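Local coordinates for beta-lactamase (Chitinophaga pinensis, PDB 6N36), which probably hydrolyses beta-lactam antibiotics with two zinc ions, as a member of the metallo-beta-lactamase superfamily, at residues K14-D19 with Y35-F40; A56-L61 with V89-A94. All coordinates share one frame; numbering follows the deposited sequence. Where two conformers were deposited one is given.

Contact 1: residues K14-D19 with Y35-F40; sequences KEWSAD and YDLGMF
Asp36, on the loop between strands 29-31 and 40-42, meets Glu15 and Trp16 of the short, weakly bonded helix 14-17. Asp36 N donates to Glu15 O, a bent bond of 3.0 Å in which the donor stands above the carbonyl plane. Asp36 CB rests on Glu15 CB at 3.7 Å. Asp36 CG is anti to the backbone N (chi1 -170°) and lies 4.0 Å from Trp16 CD1, with the carboxylate turned only 11° from the indole plane. At the tip the two oxygens part: OD1 shares a water with Glu15 OE1, which probably eases the approach of like charges, while OD2 shares another with Trp16 NE1. OD2 is also bonded to ND1 of His226, a zinc ligand, which makes Asp36 a second-shell residue of the dinuclear site of this metallo-beta-lactamase fold. Leu37 CD2 lies over one face of the Trp16 five-membered ring, offset toward its rim, in a CH-pi contact 3.9 Å from the centroid; its side chain also touches Asp87 and His88, ligands of the same zinc as His226. Before Asp36 in the loop, Tyr35 N donates to Ala18 O at 2.9 Å, and the Tyr35 ring runs beside the Glu15 side chain, its plane 66° from the carboxylate.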
ATOM      1  N   LYS A  14      -8.562  -0.582  16.379  1.00 31.67           N
ATOM      2  CA  LYS A  14      -9.493  -1.739  16.287  1.00 33.32           C
ATOM      3  C   LYS A  14      -9.880  -1.981  14.817  1.00 32.38           C
ATOM      4  O   LYS A  14     -10.065  -3.179  14.412  1.00 31.72           O
ATOM      5  CB  LYS A  14     -10.705  -1.494  17.185  1.00 36.36           C
ATOM      6  CG  LYS A  14     -11.691  -0.471  16.633  1.00 38.13           C
ATOM      7  CD  LYS A  14     -12.948  -0.267  17.524  1.00 40.15           C
ATOM      8  CE  LYS A  14     -12.942   1.108  18.153  1.00 43.99           C
ATOM      9  NZ  LYS A  14     -12.846   2.201  17.152  1.00 42.56           N
ATOM     10  N   GLU A  15      -9.981  -0.924  13.990  1.00 29.65           N
ATOM     11  CA  GLU A  15     -10.405  -1.103  12.575  1.00 29.62           C
ATOM     12  C   GLU A  15      -9.278  -1.750  11.747  1.00 28.11           C
ATOM     13  O   GLU A  15      -9.551  -2.326  10.642  1.00 26.39           O
ATOM     14  CB  GLU A  15     -10.813   0.245  11.990  1.00 31.84           C
ATOM     15  CG  GLU A  15     -12.062   0.808  12.651  1.00 35.30           C
ATOM     16  CD  GLU A  15     -12.661   2.021  11.954  1.00 38.59           C
ATOM     17  OE1 GLU A  15     -11.997   2.569  11.039  1.00 38.36           O
ATOM     18  OE2 GLU A  15     -13.808   2.407  12.309  1.00 44.10           O
ATOM     19  N   TRP A  16      -8.042  -1.716  12.244  1.00 25.57           N
ATOM     20  CA  TRP A  16      -6.906  -2.344  11.500  1.00 25.14           C
ATOM     21  C   TRP A  16      -7.054  -3.864  11.498  1.00 25.21           C
ATOM     22  O   TRP A  16      -6.598  -4.522  10.553  1.00 23.57           O
ATOM     23  CB  TRP A  16      -5.562  -1.957  12.121  1.00 23.88           C
ATOM     24  CG  TRP A  16      -5.158  -0.548  11.864  1.00 23.64           C
ATOM     25  CD1 TRP A  16      -5.864   0.419  11.216  1.00 23.86           C
ATOM     26  CD2 TRP A  16      -3.953   0.060  12.340  1.00 22.49           C
ATOM     27  NE1 TRP A  16      -5.172   1.604  11.262  1.00 23.52           N
ATOM     28  CE2 TRP A  16      -3.975   1.397  11.895  1.00 24.03           C
ATOM     29  CE3 TRP A  16      -2.874  -0.397  13.104  1.00 23.60           C
ATOM     30  CZ2 TRP A  16      -2.944   2.283  12.232  1.00 24.32           C
ATOM     31  CZ3 TRP A  16      -1.846   0.466  13.400  1.00 24.19           C
ATOM     32  CH2 TRP A  16      -1.907   1.797  12.986  1.00 24.77           C
ATOM     33  N   SER A  17      -7.585  -4.409  12.575  1.00 26.48           N
ATOM     34  CA  SER A  17      -7.642  -5.871  12.819  0.60 29.25           C
ATOM     35  C   SER A  17      -9.057  -6.401  12.544  1.00 27.58           C
ATOM     36  O   SER A  17      -9.220  -7.632  12.525  1.00 29.52           O
ATOM     37  CB  SER A  17      -7.167  -6.169  14.229  0.60 33.01           C
ATOM     38  OG  SER A  17      -5.748  -6.043  14.285  0.60 36.86           O
ATOM     39  N   ALA A  18     -10.041  -5.512  12.377  1.00 27.88           N
ATOM     40  CA  ALA A  18     -11.474  -5.881  12.210  1.00 28.37           C
ATOM     41  C   ALA A  18     -11.646  -6.638  10.887  1.00 27.98           C
ATOM     42  O   ALA A  18     -11.172  -6.178   9.846  1.00 26.85           O
ATOM     43  CB  ALA A  18     -12.377  -4.678  12.241  1.00 28.18           C
ATOM     44  N   ASP A  19     -12.377  -7.733  10.911  1.00 29.53           N
ATOM     45  CA  ASP A  19     -12.582  -8.538   9.691  1.00 30.31           C
ATOM     46  C   ASP A  19     -13.458  -7.756   8.719  1.00 29.44           C
ATOM     47  O   ASP A  19     -14.223  -6.847   9.104  1.00 30.87           O
ATOM     48  CB  ASP A  19     -13.148  -9.911  10.038  1.00 31.23           C
ATOM     49  CG  ASP A  19     -12.932 -10.984   8.991  1.00 33.42           C
ATOM     50  OD1 ASP A  19     -12.274 -10.716   7.942  1.00 32.14           O
ATOM     51  OD2 ASP A  19     -13.450 -12.066   9.211  1.00 34.65           O
ATOM     52  N   TYR A  35     -11.129  -4.100   7.812  1.00 22.10           N
ATOM     53  CA  TYR A  35     -12.056  -2.946   7.703  1.00 23.61           C
ATOM     54  C   TYR A  35     -11.269  -1.707   7.257  1.00 24.10           C
ATOM     55  O   TYR A  35     -11.804  -0.960   6.459  1.00 24.58           O
ATOM     56  CB  TYR A  35     -12.826  -2.743   9.012  1.00 25.31           C
ATOM     57  CG  TYR A  35     -13.938  -1.727   8.910  1.00 27.75           C
ATOM     58  CD1 TYR A  35     -15.198  -2.105   8.475  1.00 28.78           C
ATOM     59  CD2 TYR A  35     -13.739  -0.412   9.267  1.00 30.31           C
ATOM     60  CE1 TYR A  35     -16.228  -1.176   8.351  1.00 31.45           C
ATOM     61  CE2 TYR A  35     -14.740   0.533   9.123  1.00 31.93           C
ATOM     62  CZ  TYR A  35     -15.985   0.140   8.668  1.00 33.56           C
ATOM     63  OH  TYR A  35     -16.991   1.058   8.520  1.00 39.61           O
ATOM     64  N   ASP A  36     -10.091  -1.438   7.829  1.00 22.89           N
ATOM     65  CA  ASP A  36      -9.342  -0.206   7.538  1.00 22.86           C
ATOM     66  C   ASP A  36      -8.166  -0.493   6.613  1.00 21.68           C
ATOM     67  O   ASP A  36      -7.790   0.424   5.821  1.00 22.28           O
ATOM     68  CB  ASP A  36      -8.879   0.525   8.793  1.00 23.73           C
ATOM     69  CG  ASP A  36      -8.337   1.888   8.435  1.00 25.49           C
ATOM     70  OD1 ASP A  36      -9.111   2.674   7.814  1.00 26.39           O
ATOM     71  OD2 ASP A  36      -7.160   2.147   8.735  1.00 24.62           O
ATOM     72  N   LEU A  37      -7.470  -1.605   6.780  1.00 20.80           N
ATOM     73  CA  LEU A  37      -6.153  -1.757   6.075  1.00 20.29           C
ATOM     74  C   LEU A  37      -6.333  -2.469   4.745  1.00 20.43           C
ATOM     75  O   LEU A  37      -6.745  -3.646   4.670  1.00 20.36           O
ATOM     76  CB  LEU A  37      -5.169  -2.522   6.959  1.00 20.55           C
ATOM     77  CG  LEU A  37      -4.761  -1.849   8.245  1.00 21.39           C
ATOM     78  CD1 LEU A  37      -3.766  -2.705   8.982  1.00 21.96           C
ATOM     79  CD2 LEU A  37      -4.201  -0.456   7.982  1.00 21.38           C
ATOM     80  N   GLY A  38      -5.910  -1.769   3.701  1.00 19.56           N
ATOM     81  CA  GLY A  38      -6.036  -2.211   2.318  1.00 19.29           C
ATOM     82  C   GLY A  38      -4.926  -3.208   1.994  1.00 19.11           C
ATOM     83  O   GLY A  38      -3.749  -2.907   2.165  1.00 19.11           O
ATOM     84  N   MET A  39      -5.318  -4.379   1.517  1.00 18.57           N
ATOM     85  CA  MET A  39      -4.436  -5.493   1.101  1.00 18.02           C
ATOM     86  C   MET A  39      -5.062  -5.964  -0.184  1.00 18.22           C
ATOM     87  O   MET A  39      -6.271  -6.170  -0.208  1.00 19.59           O
ATOM     88  CB  MET A  39      -4.369  -6.639   2.094  1.00 19.50           C
ATOM     89  CG  MET A  39      -3.943  -6.165   3.451  1.00 20.85           C
ATOM     90  SD  MET A  39      -4.102  -7.415   4.721  1.00 21.18           S
ATOM     91  CE  MET A  39      -4.605  -6.337   6.077  1.00 20.83           C
ATOM     92  N   PHE A  40      -4.272  -5.983  -1.241  1.00 17.12           N
ATOM     93  CA  PHE A  40      -4.794  -6.158  -2.596  1.00 17.72           C
ATOM     94  C   PHE A  40      -4.155  -7.392  -3.214  1.00 17.99           C
ATOM     95  O   PHE A  40      -2.942  -7.587  -3.112  1.00 20.72           O
ATOM     96  CB  PHE A  40      -4.528  -4.904  -3.406  1.00 19.29           C
ATOM     97  CG  PHE A  40      -5.033  -3.668  -2.697  1.00 18.38           C
ATOM     98  CD1 PHE A  40      -6.369  -3.335  -2.761  1.00 18.89           C
ATOM     99  CD2 PHE A  40      -4.172  -2.875  -1.964  1.00 18.38           C
ATOM    100  CE1 PHE A  40      -6.836  -2.194  -2.125  1.00 19.90           C
ATOM    101  CE2 PHE A  40      -4.649  -1.743  -1.330  1.00 19.66           C
ATOM    102  CZ  PHE A  40      -5.979  -1.452  -1.368  1.00 19.45           C
TER
HETATM  103  O   HOH W   1     -11.871   2.621   8.364  1.00 33.64           O
HETATM  104  O   HOH W   2      -5.961   4.334  10.494  1.00 38.88           O

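Contact 2: residues A56-L61 with V89-A94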
ATOM      1  N   ALA A  56       1.108  -7.429  12.433  1.00 24.49           N
ATOM      2  CA  ALA A  56       1.497  -8.821  12.754  1.00 25.29           C
ATOM      3  C   ALA A  56       0.244  -9.637  13.079  1.00 26.94           C
ATOM      4  O   ALA A  56      -0.658  -9.127  13.734  1.00 28.10           O
ATOM      5  CB  ALA A  56       2.457  -8.858  13.901  1.00 27.35           C
ATOM      6  N   GLY A  57       0.191 -10.865  12.555  1.00 26.99           N
ATOM      7  CA  GLY A  57      -0.979 -11.739  12.720  1.00 28.84           C
ATOM      8  C   GLY A  57      -1.895 -11.692  11.517  1.00 29.14           C
ATOM      9  O   GLY A  57      -2.717 -12.624  11.359  1.00 29.86           O
ATOM     10  N   SER A  58      -1.758 -10.691  10.634  1.00 25.32           N
ATOM     11  CA  SER A  58      -2.710 -10.550   9.513  1.00 24.35           C
ATOM     12  C   SER A  58      -2.465 -11.604   8.408  1.00 24.14           C
ATOM     13  O   SER A  58      -3.352 -11.765   7.557  1.00 23.74           O
ATOM     14  CB  SER A  58      -2.696  -9.130   9.008  1.00 23.44           C
ATOM     15  OG  SER A  58      -1.406  -8.793   8.488  1.00 22.42           O
ATOM     16  N   ASP A  59      -1.366 -12.347   8.445  1.00 24.92           N
ATOM     17  CA  ASP A  59      -1.144 -13.505   7.522  1.00 26.85           C
ATOM     18  C   ASP A  59      -2.303 -14.490   7.667  1.00 26.82           C
ATOM     19  O   ASP A  59      -2.753 -15.073   6.624  1.00 25.51           O
ATOM     20  CB  ASP A  59       0.237 -14.114   7.741  1.00 27.28           C
ATOM     21  CG  ASP A  59       0.524 -14.527   9.184  1.00 32.13           C
ATOM     22  OD1 ASP A  59       0.438 -13.665  10.079  1.00 31.38           O
ATOM     23  OD2 ASP A  59       0.893 -15.722   9.401  1.00 32.77           O
ATOM     24  N   THR A  60      -2.814 -14.704   8.875  1.00 26.49           N
ATOM     25  CA  THR A  60      -3.949 -15.618   9.087  1.00 28.88           C
ATOM     26  C   THR A  60      -5.171 -15.137   8.297  1.00 27.34           C
ATOM     27  O   THR A  60      -5.860 -16.003   7.643  1.00 26.15           O
ATOM     28  CB  THR A  60      -4.274 -15.741  10.582  1.00 31.01           C
ATOM     29  OG1 THR A  60      -3.094 -16.305  11.161  1.00 35.38           O
ATOM     30  CG2 THR A  60      -5.466 -16.629  10.835  1.00 33.71           C
ATOM     31  N   LEU A  61      -5.494 -13.834   8.367  1.00 25.63           N
ATOM     32  CA  LEU A  61      -6.670 -13.236   7.691  0.60 25.82           C
ATOM     33  C   LEU A  61      -6.476 -13.268   6.182  1.00 23.71           C
ATOM     34  O   LEU A  61      -7.457 -13.536   5.463  1.00 23.98           O
ATOM     35  CB  LEU A  61      -6.895 -11.794   8.163  0.60 26.62           C
ATOM     36  CG  LEU A  61      -7.950 -11.581   9.254  0.60 30.72           C
ATOM     37  CD1 LEU A  61      -8.739 -10.313   8.948  0.60 30.83           C
ATOM     38  CD2 LEU A  61      -8.894 -12.757   9.414  0.60 32.52           C
ATOM     39  N   VAL A  89       3.349  -3.722   6.577  1.00 17.91           N
ATOM     40  CA  VAL A  89       4.327  -4.834   6.417  1.00 18.86           C
ATOM     41  C   VAL A  89       4.449  -5.675   7.688  1.00 18.62           C
ATOM     42  O   VAL A  89       5.370  -6.494   7.762  1.00 21.61           O
ATOM     43  CB  VAL A  89       5.707  -4.328   5.968  1.00 18.64           C
ATOM     44  CG1 VAL A  89       5.634  -3.690   4.589  1.00 19.34           C
ATOM     45  CG2 VAL A  89       6.373  -3.428   7.000  1.00 19.33           C
ATOM     46  N   GLY A  90       3.541  -5.523   8.650  1.00 18.97           N
ATOM     47  CA  GLY A  90       3.667  -6.211   9.950  1.00 20.52           C
ATOM     48  C   GLY A  90       3.659  -7.723   9.809  1.00 21.20           C
ATOM     49  O   GLY A  90       4.245  -8.386  10.685  1.00 22.83           O
ATOM     50  N   ALA A  91       2.996  -8.278   8.790  1.00 21.05           N
ATOM     51  CA  ALA A  91       2.989  -9.750   8.602  1.00 20.64           C
ATOM     52  C   ALA A  91       3.808 -10.146   7.378  1.00 21.09           C
ATOM     53  O   ALA A  91       3.684 -11.290   6.910  1.00 21.22           O
ATOM     54  CB  ALA A  91       1.566 -10.253   8.486  1.00 21.71           C
ATOM     55  N   MET A  92       4.597  -9.239   6.805  1.00 20.52           N
ATOM     56  CA  MET A  92       5.270  -9.507   5.520  1.00 21.47           C
ATOM     57  C   MET A  92       6.311 -10.620   5.675  1.00 22.37           C
ATOM     58  O   MET A  92       6.369 -11.496   4.797  1.00 23.71           O
ATOM     59  CB  MET A  92       5.912  -8.232   4.986  1.00 22.37           C
ATOM     60  CG  MET A  92       6.307  -8.346   3.555  1.00 23.31           C
ATOM     61  SD  MET A  92       4.900  -8.499   2.394  1.00 24.17           S
ATOM     62  CE  MET A  92       4.216  -6.832   2.271  1.00 24.49           C
ATOM     63  N   ALA A  93       7.090 -10.617   6.747  1.00 22.20           N
ATOM     64  CA  ALA A  93       8.071 -11.705   6.994  1.00 23.93           C
ATOM     65  C   ALA A  93       7.344 -13.040   7.089  1.00 24.66           C
ATOM     66  O   ALA A  93       7.863 -14.045   6.507  1.00 25.78           O
ATOM     67  CB  ALA A  93       8.899 -11.445   8.225  1.00 25.00           C
ATOM     68  N   ALA A  94       6.225 -13.093   7.796  1.00 23.93           N
ATOM     69  CA  ALA A  94       5.445 -14.343   7.976  1.00 24.76           C
ATOM     70  C   ALA A  94       4.976 -14.809   6.605  1.00 25.01           C
ATOM     71  O   ALA A  94       5.077 -16.008   6.272  1.00 24.57           O
ATOM     72  CB  ALA A  94       4.301 -14.171   8.946  1.00 25.05           C
TER
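Ala91 presses its methyl group against the start of helix 58-69, where Ala91 CB lies 3.3 Å from Ser58 OG and 3.6 Å from Asp59 N. This is the tight part of the contact, made without a direct hydrogen bond between the segments. Ser58 OG sits between its own backbone N and carbonyl carbon (chi1 63°) and is bonded to Val55 O and Gly54 N, so the hydroxyl meeting the methyl is already engaged within its own loop. Ala91 N is likewise held by Thr53 OG1. In this metallo-beta-lactamase fold, Ala91 is the N-cap of helix 92-99, just past the zinc ligands Asp87 and His88, and the contact sets the beginning of that helix against the beginning of helix 58-69. Packing is looser one turn on, where Ala94 CB meets the Asp59 carboxylate, 3.8 Å from OD2; that oxygen is bonded to Gln98 NE2 farther along helix 92-99. Toward solvent, exposed Ala56 passes Gly90 with a CA-H...O contact of 3.5 Å from Ala56 CA to Gly90 O, and Ala56 CB is 3.7 Å from the same oxygen. Gly90 contributes backbone alone, and Gly90 CA comes to 4.4 Å from Ala56 CA.

From the N terminus, contact 1 closes first: residues 35-40 return to 14-19, enclosing strands 23-26 and 29-31 at one border of the seven-stranded sheet. The chain then continues through strands 40-42 and 48-51 before contact 2 opens at 56-61; this second loop takes in most of helix 58-69, strand 76-80 and most of helix 86-89, and closes at 89-94. The two loops therefore follow in series, neither nested nor crossed. They are linked through Asp19, whose OD1 is bonded to His65 on helix 58-69. Contact 1 thus joins the N-terminal helix to the loop 35-40 beside the zinc site, and contact 2 joins two helices following successive strands.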